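Local atomic coordinates of ORF 37 (Human herpesvirus 8 type M, PDB entry 3FHD), a protein that processes branched and non-linear viral DNA intermediates through endonuclease and exonuclease activity, so that unit-length genomes can be packaged, and takes both double- and single-stranded DNA. Residues A[36-41]-A[51-56]; A[91-94]-A[99-102]; A[211-216]-A[457-462]; A[398-403]-A[472-477]; A[480-485]-A[498-503]. All blocks are in the same frame, centred on the assembly; numbering follows the deposited sequence.

Interaction 1 of 5, residues A[36-41]-A[51-56]; sequences DYLVDT and QAVLAS
V53 meets two residues of the short helix 38-42, and one methyl does all the touching: its CG1 lies 4.0 Å from T41 CG2 and 4.2 Å from L38 CD1. The two approaches differ. L38 and V53 lie alongside, pointing opposite ways, so the branch end of each lies beside the other chain, whereas T41 and V53 cross obliquely. T41 offers its methyl because CG2 stands anti to the backbone N while OG1 (chi1 -60°) stays beside that N. The second branch of L38, CD2, goes to a different partner, L54 CD2 at 4.4 Å. L54 does not point straight across from its backbone, yet its outer end bends nearer. No hydrogen bond joins the segments. The contact is small and apolar, 126 Å² in all, and its CA atoms come no closer than 8.4 Å, between T41 and V53. Around it, L38 also rests on K95, V96 and F99 of helix 83-100, V53 touches A30 and L45, and L54 reaches P155 and V156. The two N-terminal helices thus pack on one another and, through L38, on the long helix 83-100.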
# COMPACT_ATOMS: atom_id res chain seq x y z
N ASP A 36 28.39 3.87 -17.45
CA ASP A 36 29.08 4.01 -16.16
C ASP A 36 28.41 3.20 -15.07
O ASP A 36 27.17 3.07 -15.06
CB ASP A 36 29.09 5.47 -15.72
CG ASP A 36 29.93 6.36 -16.62
OD1 ASP A 36 31.01 5.93 -17.12
OD2 ASP A 36 29.50 7.52 -16.83
N TYR A 37 29.19 2.68 -14.14
CA TYR A 37 28.59 1.94 -13.03
C TYR A 37 28.07 2.89 -11.96
O TYR A 37 28.73 3.86 -11.61
CB TYR A 37 29.57 0.90 -12.46
CG TYR A 37 29.89 -0.19 -13.49
CD1 TYR A 37 28.87 -0.98 -14.01
CD2 TYR A 37 31.19 -0.41 -13.94
CE1 TYR A 37 29.12 -1.96 -14.97
CE2 TYR A 37 31.46 -1.41 -14.89
CZ TYR A 37 30.42 -2.18 -15.40
OH TYR A 37 30.64 -3.17 -16.35
N LEU A 38 26.86 2.63 -11.46
CA LEU A 38 26.23 3.50 -10.45
C LEU A 38 27.10 3.67 -9.20
O LEU A 38 27.21 4.77 -8.65
CB LEU A 38 24.87 2.94 -10.03
CG LEU A 38 24.08 3.85 -9.07
CD1 LEU A 38 23.79 5.23 -9.66
CD2 LEU A 38 22.81 3.17 -8.57
N VAL A 39 27.70 2.58 -8.74
CA VAL A 39 28.60 2.69 -7.60
C VAL A 39 29.71 3.74 -7.86
O VAL A 39 30.15 4.43 -6.94
CB VAL A 39 29.12 1.31 -7.13
CG1 VAL A 39 30.05 1.44 -5.92
CG2 VAL A 39 27.91 0.40 -6.78
N ASP A 40 30.16 3.88 -9.10
CA ASP A 40 31.18 4.88 -9.40
C ASP A 40 30.64 6.31 -9.44
O ASP A 40 31.34 7.27 -9.06
CB ASP A 40 31.92 4.55 -10.70
CG ASP A 40 32.72 3.26 -10.61
OD1 ASP A 40 33.06 2.81 -9.48
OD2 ASP A 40 33.01 2.68 -11.69
N THR A 41 29.43 6.45 -9.96
CA THR A 41 28.66 7.71 -9.99
C THR A 41 28.45 8.23 -8.56
O THR A 41 28.71 9.40 -8.27
CB THR A 41 27.28 7.46 -10.69
OG1 THR A 41 27.49 6.99 -12.03
CG2 THR A 41 26.38 8.71 -10.72
N GLN A 51 21.26 10.76 -2.73
CA GLN A 51 19.80 10.71 -2.70
C GLN A 51 19.23 11.39 -3.94
O GLN A 51 18.33 10.85 -4.58
CB GLN A 51 19.27 11.37 -1.42
CG GLN A 51 17.91 10.86 -0.96
CD GLN A 51 17.58 11.34 0.46
OE1 GLN A 51 17.14 12.49 0.66
NE2 GLN A 51 17.83 10.47 1.45
N ALA A 52 19.78 12.56 -4.26
CA ALA A 52 19.46 13.29 -5.51
C ALA A 52 19.75 12.49 -6.82
O ALA A 52 18.95 12.49 -7.77
CB ALA A 52 20.17 14.61 -5.53
N VAL A 53 20.90 11.82 -6.87
CA VAL A 53 21.23 10.98 -8.01
C VAL A 53 20.18 9.88 -8.14
O VAL A 53 19.66 9.65 -9.23
CB VAL A 53 22.67 10.39 -7.93
CG1 VAL A 53 22.85 9.20 -8.86
CG2 VAL A 53 23.69 11.46 -8.27
N LEU A 54 19.85 9.23 -7.03
CA LEU A 54 18.89 8.14 -7.07
C LEU A 54 17.48 8.63 -7.46
O LEU A 54 16.78 7.95 -8.21
CB LEU A 54 18.90 7.37 -5.75
CG LEU A 54 19.97 6.27 -5.67
CD1 LEU A 54 20.28 5.94 -4.25
CD2 LEU A 54 19.46 5.03 -6.39
N ALA A 55 17.08 9.80 -6.96
CA ALA A 55 15.76 10.36 -7.35
C ALA A 55 15.71 10.59 -8.86
O ALA A 55 14.65 10.52 -9.46
CB ALA A 55 15.44 11.67 -6.58
N SER A 56 16.87 10.84 -9.48
CA SER A 56 16.92 11.02 -10.94
C SER A 56 16.75 9.77 -11.81
O SER A 56 16.84 9.86 -13.05
CB SER A 56 18.20 11.75 -11.35
OG SER A 56 19.32 10.87 -11.36

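Interaction 2 of 5, residues A[91-94]-A[99-102]; sequences FLFS and FIGS
F93 and S102, whose CA atoms are 8.3 Å apart, mark the closest approach of the backbones of 91-94 and 99-102, the first still helical and the second leaving the helix. The exit is a Schellman motif: G101, the first residue to abandon helical angles, has a positive phi of 75° and two bonds lead back into the last turn. F93 and I100 lie two turns apart on one face of helix 83-100, and the turn at G101 brings only S102 back to the ring.

The F93 ring carries the contact from the helix side. Its CB does not aim at 99-102, but the outer end of the ring does, and CE1 lies 3.9 Å from I100 CD1. The two side chains cross at about a right angle. I100 reaches this point because its CG1 sits between backbone N and carbonyl carbon (chi1 69°), with CD1 extended beyond it. No hydrogen bond links the segments, and only 90 Å² is buried.

V105 of helix 104-113 and V144 and A147 of helix 134-147 also touch F93; the ring is thus in contact with both of those helices as well. S102 OG approaches the ring edge, near its plane, 4.2 Å from F93 CE1; it is buried here, and the model gives it no hydrogen-bond partner.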
# COMPACT_ATOMS: atom_id res chain seq x y z
N PHE A 91 15.92 -0.70 -17.91
CA PHE A 91 16.98 0.32 -17.74
C PHE A 91 17.25 0.65 -16.28
O PHE A 91 18.43 0.84 -15.89
CB PHE A 91 16.61 1.61 -18.51
CG PHE A 91 16.75 1.46 -20.02
CD1 PHE A 91 18.00 1.41 -20.61
CD2 PHE A 91 15.62 1.32 -20.82
CE1 PHE A 91 18.14 1.24 -22.01
CE2 PHE A 91 15.73 1.16 -22.20
CZ PHE A 91 17.01 1.12 -22.81
N LEU A 92 16.18 0.78 -15.50
CA LEU A 92 16.30 1.04 -14.06
C LEU A 92 17.15 -0.05 -13.38
O LEU A 92 18.13 0.23 -12.72
CB LEU A 92 14.91 1.08 -13.40
CG LEU A 92 14.98 1.25 -11.87
CD1 LEU A 92 15.85 2.47 -11.45
CD2 LEU A 92 13.60 1.34 -11.32
N PHE A 93 16.71 -1.30 -13.49
CA PHE A 93 17.42 -2.40 -12.86
C PHE A 93 18.78 -2.75 -13.47
O PHE A 93 19.66 -3.20 -12.75
CB PHE A 93 16.51 -3.62 -12.67
CG PHE A 93 15.58 -3.47 -11.48
CD1 PHE A 93 15.95 -3.98 -10.23
CD2 PHE A 93 14.38 -2.76 -11.60
CE1 PHE A 93 15.11 -3.84 -9.12
CE2 PHE A 93 13.52 -2.59 -10.49
CZ PHE A 93 13.90 -3.12 -9.23
N SER A 94 18.98 -2.47 -14.75
CA SER A 94 20.34 -2.59 -15.29
C SER A 94 21.27 -1.61 -14.55
O SER A 94 22.42 -1.95 -14.24
CB SER A 94 20.41 -2.34 -16.80
OG SER A 94 21.71 -2.63 -17.27
N PHE A 99 23.99 -2.29 -7.10
CA PHE A 99 23.94 -1.43 -5.91
C PHE A 99 22.95 -1.91 -4.81
O PHE A 99 23.26 -1.83 -3.63
CB PHE A 99 23.70 0.03 -6.32
CG PHE A 99 23.70 1.00 -5.16
CD1 PHE A 99 24.88 1.32 -4.49
CD2 PHE A 99 22.51 1.59 -4.75
CE1 PHE A 99 24.86 2.21 -3.42
CE2 PHE A 99 22.47 2.49 -3.68
CZ PHE A 99 23.64 2.80 -3.01
N ILE A 100 21.78 -2.41 -5.21
CA ILE A 100 20.80 -2.93 -4.23
C ILE A 100 20.80 -4.47 -4.08
O ILE A 100 19.96 -5.03 -3.38
CB ILE A 100 19.35 -2.45 -4.52
CG1 ILE A 100 18.80 -3.10 -5.81
CG2 ILE A 100 19.31 -0.91 -4.56
CD1 ILE A 100 17.36 -2.70 -6.14
N GLY A 101 21.71 -5.13 -4.79
CA GLY A 101 21.92 -6.55 -4.63
C GLY A 101 20.89 -7.48 -5.24
O GLY A 101 20.57 -8.50 -4.64
N SER A 102 20.39 -7.17 -6.43
CA SER A 102 19.41 -8.05 -7.08
C SER A 102 19.47 -7.96 -8.60
O SER A 102 18.70 -7.20 -9.23
CB SER A 102 17.99 -7.79 -6.57
OG SER A 102 17.51 -6.53 -7.00

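Interaction 3 of 5, residues A[211-216]-A[457-462]; sequences TLLATL and TLLIVT
Different first torsions bring L213 and L459 together: CG of L459 is anti to its own backbone N (chi1 -177°), while CG of L213 is anti to the carbonyl carbon (chi1 -64°). L459 points from strand 455-464 straight at the helix. L213 leaves helix 203-217 at a slant, but its outer end swings towards the strand. The two leucines cross at about a right angle, and only one branch of each makes the junction, CD2 to CD2 at 4.0 Å. That same L459 methyl also lies 4.5 Å from L212 CB, so it sits against two successive helix residues. The backbones stay well apart, 8.5 Å between the CA atoms of L212 and L459, as expected where a helix lies across a sheet and side chains fill the layer between.

L458 and T457 point away from the helix, and together they face F430 in a classic beta bulge. On the helix side, L213 also touches Y265 and I267 of strand 262-269, and L212 touches L367 and I444. The L213 side chain is about 4 Å (nearest atoms) from that of I267, a residue of the magnesium site, and about 9 Å from the bound magnesium ion.

No polar atom takes part across the interface; 137 Å² is buried, and the contacts within 4.5 Å are between carbon atoms. Shape and exclusion of water hold the helix on the sheet here.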
# COMPACT_ATOMS: atom_id res chain seq x y z
N THR A 211 3.72 -7.00 14.21
CA THR A 211 4.04 -8.03 15.22
C THR A 211 2.81 -8.59 15.96
O THR A 211 2.73 -9.81 16.20
CB THR A 211 5.07 -7.54 16.25
OG1 THR A 211 6.19 -7.00 15.55
CG2 THR A 211 5.58 -8.72 17.13
N LEU A 212 1.88 -7.71 16.32
CA LEU A 212 0.60 -8.11 16.92
C LEU A 212 -0.24 -9.03 16.02
O LEU A 212 -0.77 -10.05 16.49
CB LEU A 212 -0.23 -6.88 17.31
CG LEU A 212 0.29 -5.99 18.45
CD1 LEU A 212 -0.37 -4.62 18.44
CD2 LEU A 212 0.10 -6.68 19.82
N LEU A 213 -0.36 -8.66 14.74
CA LEU A 213 -1.10 -9.47 13.77
C LEU A 213 -0.45 -10.85 13.60
O LEU A 213 -1.11 -11.89 13.71
CB LEU A 213 -1.17 -8.72 12.40
CG LEU A 213 -1.95 -7.39 12.41
CD1 LEU A 213 -1.92 -6.60 11.06
CD2 LEU A 213 -3.40 -7.62 12.87
N ALA A 214 0.87 -10.84 13.38
CA ALA A 214 1.64 -12.06 13.15
C ALA A 214 1.63 -13.02 14.36
O ALA A 214 1.35 -14.23 14.22
CB ALA A 214 3.07 -11.68 12.76
N THR A 215 1.92 -12.47 15.53
CA THR A 215 2.07 -13.24 16.77
C THR A 215 0.75 -13.58 17.48
O THR A 215 0.61 -14.68 18.07
CB THR A 215 2.97 -12.46 17.74
OG1 THR A 215 4.24 -12.23 17.10
CG2 THR A 215 3.19 -13.24 19.03
N LEU A 216 -0.21 -12.67 17.47
CA LEU A 216 -1.42 -12.86 18.27
C LEU A 216 -2.65 -13.28 17.49
O LEU A 216 -3.50 -13.98 18.03
CB LEU A 216 -1.72 -11.65 19.16
CG LEU A 216 -0.57 -11.11 20.05
CD1 LEU A 216 -1.04 -9.89 20.82
CD2 LEU A 216 0.00 -12.16 21.02
N THR A 457 -1.89 -0.57 23.10
CA THR A 457 -2.95 -0.76 24.08
C THR A 457 -4.19 -1.43 23.49
O THR A 457 -4.89 -2.16 24.18
CB THR A 457 -3.41 0.60 24.69
OG1 THR A 457 -3.86 1.45 23.63
CG2 THR A 457 -2.26 1.29 25.45
N LEU A 458 -4.46 -1.15 22.21
CA LEU A 458 -5.72 -1.53 21.60
C LEU A 458 -5.52 -1.77 20.12
O LEU A 458 -4.78 -1.01 19.46
CB LEU A 458 -6.72 -0.41 21.80
CG LEU A 458 -8.21 -0.53 21.45
CD1 LEU A 458 -8.93 -1.44 22.45
CD2 LEU A 458 -8.83 0.89 21.45
N LEU A 459 -6.17 -2.81 19.60
CA LEU A 459 -6.16 -3.15 18.18
C LEU A 459 -7.59 -3.32 17.69
O LEU A 459 -8.39 -4.04 18.28
CB LEU A 459 -5.33 -4.43 17.94
CG LEU A 459 -5.15 -4.91 16.48
CD1 LEU A 459 -4.30 -3.98 15.67
CD2 LEU A 459 -4.59 -6.33 16.43
N ILE A 460 -7.94 -2.63 16.61
CA ILE A 460 -9.24 -2.82 15.99
C ILE A 460 -9.02 -3.35 14.56
O ILE A 460 -8.22 -2.79 13.82
CB ILE A 460 -10.02 -1.50 15.95
CG1 ILE A 460 -10.19 -0.96 17.40
CG2 ILE A 460 -11.36 -1.70 15.24
CD1 ILE A 460 -11.15 0.20 17.52
N VAL A 461 -9.73 -4.42 14.20
CA VAL A 461 -9.64 -5.00 12.87
C VAL A 461 -11.01 -4.85 12.23
O VAL A 461 -12.02 -5.34 12.76
CB VAL A 461 -9.16 -6.48 12.88
CG1 VAL A 461 -9.14 -7.08 11.46
CG2 VAL A 461 -7.75 -6.60 13.51
N THR A 462 -11.04 -4.13 11.11
CA THR A 462 -12.25 -3.79 10.39
C THR A 462 -12.20 -4.39 8.97
O THR A 462 -11.27 -4.08 8.21
CB THR A 462 -12.38 -2.23 10.32
OG1 THR A 462 -12.41 -1.69 11.66
CG2 THR A 462 -13.65 -1.81 9.60

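Interaction 4 of 5, residues A[398-403]-A[472-477]; sequences QVLLQS and HRLLHQ. With SO4 (sulfate ion), chain B.
L400 and L401 meet L474 and L475 from helices 394-412 and 468-489, whose segments run in roughly opposite directions, with CA atoms 9.3 Å apart for L400 and L474 and 8.1 Å apart for L401 and L475. L400 and L474 point at the opposite helix; L401 and L475 start to the side, and only their ends come nearer. Each pair meets through one methyl from each partner: L400 CD1 stands 3.6 Å from L474 CD1, and L401 CD1 is 3.6 Å from L475 CD2. The first pair crosses at about a right angle, the second at a slant. The leucines of 398-403 have CG anti to the backbone N, whereas those of 472-477 have it beside that N (chi1 -63° for L474). S403 OG donates to L400 O, 2.6 Å away and tilted 24° from the carbonyl plane, and K471 also bonds S403 OG.

On the same helix, Q398, extended beyond CG, reaches towards a sulfate ion. Its NE2 makes only a weak hydrogen bond to sulfate O2, 3.3 Å long with an N-H...O angle of 125°; R161, S167, S168 and S241 also hold the ion, which probably came from the crystallisation liquor.

Q398 OE1 bonds K268 NZ and Q402 NE2 bonds E266 OE1. Since E266 binds magnesium, and E266 and K268 fit the (D/E)XK part of the PD-(D/E)XK signature, this helix lies as a second shell along the nuclease site.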
# COMPACT_ATOMS: atom_id res chain seq x y z
N GLN A 398 -7.69 3.21 -0.80
CA GLN A 398 -6.37 2.56 -0.67
C GLN A 398 -6.45 1.03 -0.68
O GLN A 398 -5.72 0.38 -1.44
CB GLN A 398 -5.64 3.06 0.59
CG GLN A 398 -4.31 2.33 0.85
CD GLN A 398 -3.42 3.07 1.83
OE1 GLN A 398 -3.91 3.69 2.79
NE2 GLN A 398 -2.11 3.04 1.57
N VAL A 399 -7.33 0.45 0.13
CA VAL A 399 -7.46 -1.00 0.21
C VAL A 399 -8.11 -1.52 -1.09
O VAL A 399 -7.84 -2.65 -1.52
CB VAL A 399 -8.24 -1.45 1.48
CG1 VAL A 399 -8.30 -2.98 1.57
CG2 VAL A 399 -7.57 -0.88 2.74
N LEU A 400 -9.00 -0.71 -1.68
CA LEU A 400 -9.65 -1.04 -2.95
C LEU A 400 -8.56 -1.31 -3.99
O LEU A 400 -8.61 -2.34 -4.68
CB LEU A 400 -10.58 0.10 -3.42
CG LEU A 400 -11.51 -0.27 -4.59
CD1 LEU A 400 -12.83 0.53 -4.55
CD2 LEU A 400 -10.83 -0.15 -5.93
N LEU A 401 -7.63 -0.37 -4.15
CA LEU A 401 -6.53 -0.63 -5.11
C LEU A 401 -5.63 -1.83 -4.75
O LEU A 401 -5.21 -2.57 -5.65
CB LEU A 401 -5.67 0.62 -5.37
CG LEU A 401 -4.66 0.50 -6.52
CD1 LEU A 401 -5.38 0.28 -7.91
CD2 LEU A 401 -3.71 1.74 -6.59
N GLN A 402 -5.30 -2.02 -3.47
CA GLN A 402 -4.54 -3.18 -3.05
C GLN A 402 -5.31 -4.45 -3.39
O GLN A 402 -4.68 -5.43 -3.83
CB GLN A 402 -4.21 -3.16 -1.54
CG GLN A 402 -3.43 -1.96 -1.09
CD GLN A 402 -3.21 -1.91 0.41
OE1 GLN A 402 -3.55 -2.83 1.14
NE2 GLN A 402 -2.64 -0.82 0.86
N SER A 403 -6.63 -4.48 -3.22
CA SER A 403 -7.38 -5.66 -3.63
C SER A 403 -7.27 -5.95 -5.15
O SER A 403 -7.13 -7.10 -5.55
CB SER A 403 -8.90 -5.61 -3.21
OG SER A 403 -9.64 -4.68 -3.99
N HIS A 472 -14.62 -1.45 -10.85
CA HIS A 472 -14.46 -1.20 -12.29
C HIS A 472 -14.57 0.31 -12.63
O HIS A 472 -13.75 0.83 -13.37
CB HIS A 472 -15.45 -2.05 -13.10
CG HIS A 472 -15.39 -1.80 -14.58
ND1 HIS A 472 -16.21 -0.88 -15.21
CD2 HIS A 472 -14.63 -2.36 -15.55
CE1 HIS A 472 -15.94 -0.88 -16.51
NE2 HIS A 472 -14.99 -1.76 -16.74
N ARG A 473 -15.56 0.99 -12.06
CA ARG A 473 -15.77 2.42 -12.39
C ARG A 473 -14.61 3.30 -11.88
O ARG A 473 -14.11 4.17 -12.59
CB ARG A 473 -17.10 2.93 -11.83
CG ARG A 473 -17.46 4.28 -12.48
CD ARG A 473 -18.52 5.05 -11.74
NE ARG A 473 -19.85 4.48 -11.93
CZ ARG A 473 -20.93 4.95 -11.31
NH1 ARG A 473 -20.81 6.00 -10.48
NH2 ARG A 473 -22.11 4.38 -11.51
N LEU A 474 -14.20 3.06 -10.64
CA LEU A 474 -13.15 3.87 -10.00
C LEU A 474 -11.80 3.68 -10.70
O LEU A 474 -11.06 4.66 -10.95
CB LEU A 474 -13.08 3.56 -8.49
CG LEU A 474 -14.34 3.90 -7.70
CD1 LEU A 474 -14.21 3.42 -6.24
CD2 LEU A 474 -14.64 5.42 -7.72
N LEU A 475 -11.47 2.43 -11.05
CA LEU A 475 -10.18 2.16 -11.76
C LEU A 475 -10.21 2.81 -13.15
O LEU A 475 -9.21 3.39 -13.58
CB LEU A 475 -9.91 0.65 -11.91
CG LEU A 475 -9.59 -0.18 -10.65
CD1 LEU A 475 -9.75 -1.72 -10.94
CD2 LEU A 475 -8.19 0.17 -10.11
N HIS A 476 -11.36 2.78 -13.83
CA HIS A 476 -11.49 3.46 -15.12
C HIS A 476 -11.25 5.00 -15.01
O HIS A 476 -10.56 5.59 -15.83
CB HIS A 476 -12.86 3.18 -15.76
CG HIS A 476 -13.12 3.99 -16.99
ND1 HIS A 476 -12.58 3.66 -18.22
CD2 HIS A 476 -13.80 5.15 -17.17
CE1 HIS A 476 -12.97 4.56 -19.11
NE2 HIS A 476 -13.71 5.47 -18.50
N GLN A 477 -11.85 5.65 -14.01
CA GLN A 477 -11.67 7.10 -13.80
C GLN A 477 -10.20 7.43 -13.51
O GLN A 477 -9.62 8.40 -14.06
CB GLN A 477 -12.56 7.55 -12.65
CG GLN A 477 -14.06 7.26 -12.99
CD GLN A 477 -15.04 7.83 -12.00
OE1 GLN A 477 -14.66 8.46 -11.01
NE2 GLN A 477 -16.33 7.65 -12.29
S SO4 B . 1.35 2.34 -1.30
O1 SO4 B . 1.21 3.67 -1.89
O2 SO4 B . 0.80 2.37 0.06
O3 SO4 B . 0.59 1.45 -2.14
O4 SO4 B . 2.73 1.92 -1.37

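Interaction 5 of 5, residues A[480-485]-A[498-503]; sequences NFWSRS and SYLSAN
F481 O is gripped twice by S485, through its backbone N and its OG, on the helix 468-489 whose W482 and S483 meet L500. The two donors come from opposite faces of the carbonyl plane. The hydroxyl bond, S485 OG to F481 O, measures 2.9 Å and reaches the oxygen from above that plane, 36° out of it, and not on a lone pair. The same OG stands 3.4 Å above one face of the F481 ring, offset toward its rim.

Across the contact a single methyl does the work. L500 CD2 lies 3.7 Å from S483 OG and 4.5 Å from W482 CE3, obliquely to the indole. L500 gets there with CG anti to its backbone N (chi1 -162°), which carries its end towards the longer helix; S483 OG, anti to the carbonyl carbon, stays beside its own N. Only 70 Å² is buried, and no hydrogen bond crosses between the segments.

The polar ends are satisfied elsewhere. S483 OG bonds A479 O, one turn back, and W482 NE1 bonds G163 O, while F184 packs edge-to-face with the indole. N503 OD1, at the end of the modelled chain, bonds N235 ND2, and L500 touches N235 too.

The hydroxyl next to L500 therefore works as a packing surface: its hydrogen bond goes back along its own helix to A479 O, leaving L500 to dock by van der Waals contact alone.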
# COMPACT_ATOMS: atom_id res chain seq x y z
N ASN A 480 -8.11 7.00 -16.76
CA ASN A 480 -8.36 8.17 -17.61
C ASN A 480 -7.54 9.37 -17.14
O ASN A 480 -6.94 10.05 -17.96
CB ASN A 480 -9.86 8.50 -17.67
CG ASN A 480 -10.58 7.75 -18.77
OD1 ASN A 480 -9.98 6.96 -19.51
ND2 ASN A 480 -11.87 8.02 -18.91
N PHE A 481 -7.50 9.61 -15.83
CA PHE A 481 -6.73 10.72 -15.26
C PHE A 481 -5.22 10.47 -15.49
O PHE A 481 -4.52 11.40 -15.85
CB PHE A 481 -7.07 10.93 -13.78
CG PHE A 481 -6.17 11.93 -13.06
CD1 PHE A 481 -6.09 13.26 -13.45
CD2 PHE A 481 -5.43 11.51 -11.96
CE1 PHE A 481 -5.24 14.19 -12.77
CE2 PHE A 481 -4.60 12.37 -11.27
CZ PHE A 481 -4.51 13.74 -11.67
N TRP A 482 -4.74 9.24 -15.30
CA TRP A 482 -3.35 8.89 -15.67
C TRP A 482 -3.02 9.25 -17.15
O TRP A 482 -1.98 9.86 -17.44
CB TRP A 482 -3.04 7.41 -15.38
CG TRP A 482 -1.56 7.12 -15.41
CD1 TRP A 482 -0.72 7.08 -14.34
CD2 TRP A 482 -0.74 6.90 -16.57
NE1 TRP A 482 0.57 6.81 -14.75
CE2 TRP A 482 0.58 6.66 -16.11
CE3 TRP A 482 -1.01 6.83 -17.95
CZ2 TRP A 482 1.65 6.42 -16.98
CZ3 TRP A 482 0.05 6.55 -18.82
CH2 TRP A 482 1.37 6.35 -18.33
N SER A 483 -3.91 8.88 -18.06
CA SER A 483 -3.70 9.10 -19.48
C SER A 483 -3.67 10.58 -19.83
O SER A 483 -2.81 11.03 -20.58
CB SER A 483 -4.80 8.39 -20.27
OG SER A 483 -4.69 7.02 -19.95
N ARG A 484 -4.60 11.34 -19.27
CA ARG A 484 -4.60 12.81 -19.46
C ARG A 484 -3.31 13.46 -18.93
O ARG A 484 -2.73 14.32 -19.61
CB ARG A 484 -5.79 13.46 -18.76
CG ARG A 484 -7.12 13.22 -19.43
CD ARG A 484 -8.19 14.20 -18.91
NE ARG A 484 -8.38 14.20 -17.45
CZ ARG A 484 -9.03 13.26 -16.77
NH1 ARG A 484 -9.55 12.20 -17.39
NH2 ARG A 484 -9.17 13.39 -15.45
N SER A 485 -2.89 13.05 -17.73
CA SER A 485 -1.70 13.56 -17.09
C SER A 485 -0.43 13.18 -17.87
O SER A 485 0.45 14.03 -17.99
CB SER A 485 -1.61 13.06 -15.65
OG SER A 485 -2.75 13.43 -14.91
N SER A 498 -4.60 2.16 -26.77
CA SER A 498 -5.42 1.00 -27.19
C SER A 498 -5.34 -0.16 -26.18
O SER A 498 -6.37 -0.62 -25.68
CB SER A 498 -5.01 0.49 -28.58
OG SER A 498 -5.08 1.52 -29.54
N TYR A 499 -4.13 -0.62 -25.89
CA TYR A 499 -3.94 -1.76 -25.00
C TYR A 499 -4.39 -1.46 -23.57
O TYR A 499 -4.97 -2.31 -22.90
CB TYR A 499 -2.48 -2.28 -25.01
CG TYR A 499 -2.35 -3.65 -24.36
CD1 TYR A 499 -2.55 -4.82 -25.12
CD2 TYR A 499 -2.05 -3.78 -23.01
CE1 TYR A 499 -2.45 -6.09 -24.53
CE2 TYR A 499 -1.95 -5.04 -22.41
CZ TYR A 499 -2.14 -6.19 -23.18
OH TYR A 499 -2.04 -7.43 -22.59
N LEU A 500 -4.09 -0.24 -23.12
CA LEU A 500 -4.38 0.20 -21.75
C LEU A 500 -5.88 0.18 -21.43
O LEU A 500 -6.29 -0.30 -20.36
CB LEU A 500 -3.80 1.60 -21.51
CG LEU A 500 -3.61 2.05 -20.06
CD1 LEU A 500 -2.49 1.24 -19.41
CD2 LEU A 500 -3.30 3.54 -19.99
N SER A 501 -6.68 0.71 -22.36
CA SER A 501 -8.14 0.70 -22.23
C SER A 501 -8.76 -0.70 -22.34
O SER A 501 -9.89 -0.91 -21.88
CB SER A 501 -8.81 1.69 -23.21
OG SER A 501 -8.17 1.69 -24.47
N ALA A 502 -8.04 -1.64 -22.95
CA ALA A 502 -8.44 -3.05 -22.95
C ALA A 502 -8.38 -3.65 -21.53
O ALA A 502 -9.24 -4.46 -21.17
CB ALA A 502 -7.58 -3.87 -23.91
N ASN A 503 -7.39 -3.24 -20.75
CA ASN A 503 -7.24 -3.73 -19.38
C ASN A 503 -8.29 -3.18 -18.40
O ASN A 503 -8.59 -3.81 -17.38
CB ASN A 503 -5.83 -3.43 -18.84
CG ASN A 503 -5.58 -4.07 -17.48
OD1 ASN A 503 -5.44 -3.37 -16.48
ND2 ASN A 503 -5.56 -5.41 -17.44

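Starting from the N terminus, interaction 1 closes the short loop between helices 38-42 and 47-55, and interaction 2 follows at the end of helix 83-100. The two touch through L38 and F99 (CD2 to CB, 4.0 Å) and belong to the helical region. Interaction 3 has the longest span, joining 211-216 to 457-462 over 240 intervening residues and tying a helix to the central sheet. Interaction 4 crosses it: its first segment, 398-403, lies inside that span and its second, 472-477, beyond it. Interaction 5 then closes the last loop, 480-485 to 498-503, and shares helix 468-489 with interaction 4, their centres about 14 Å apart.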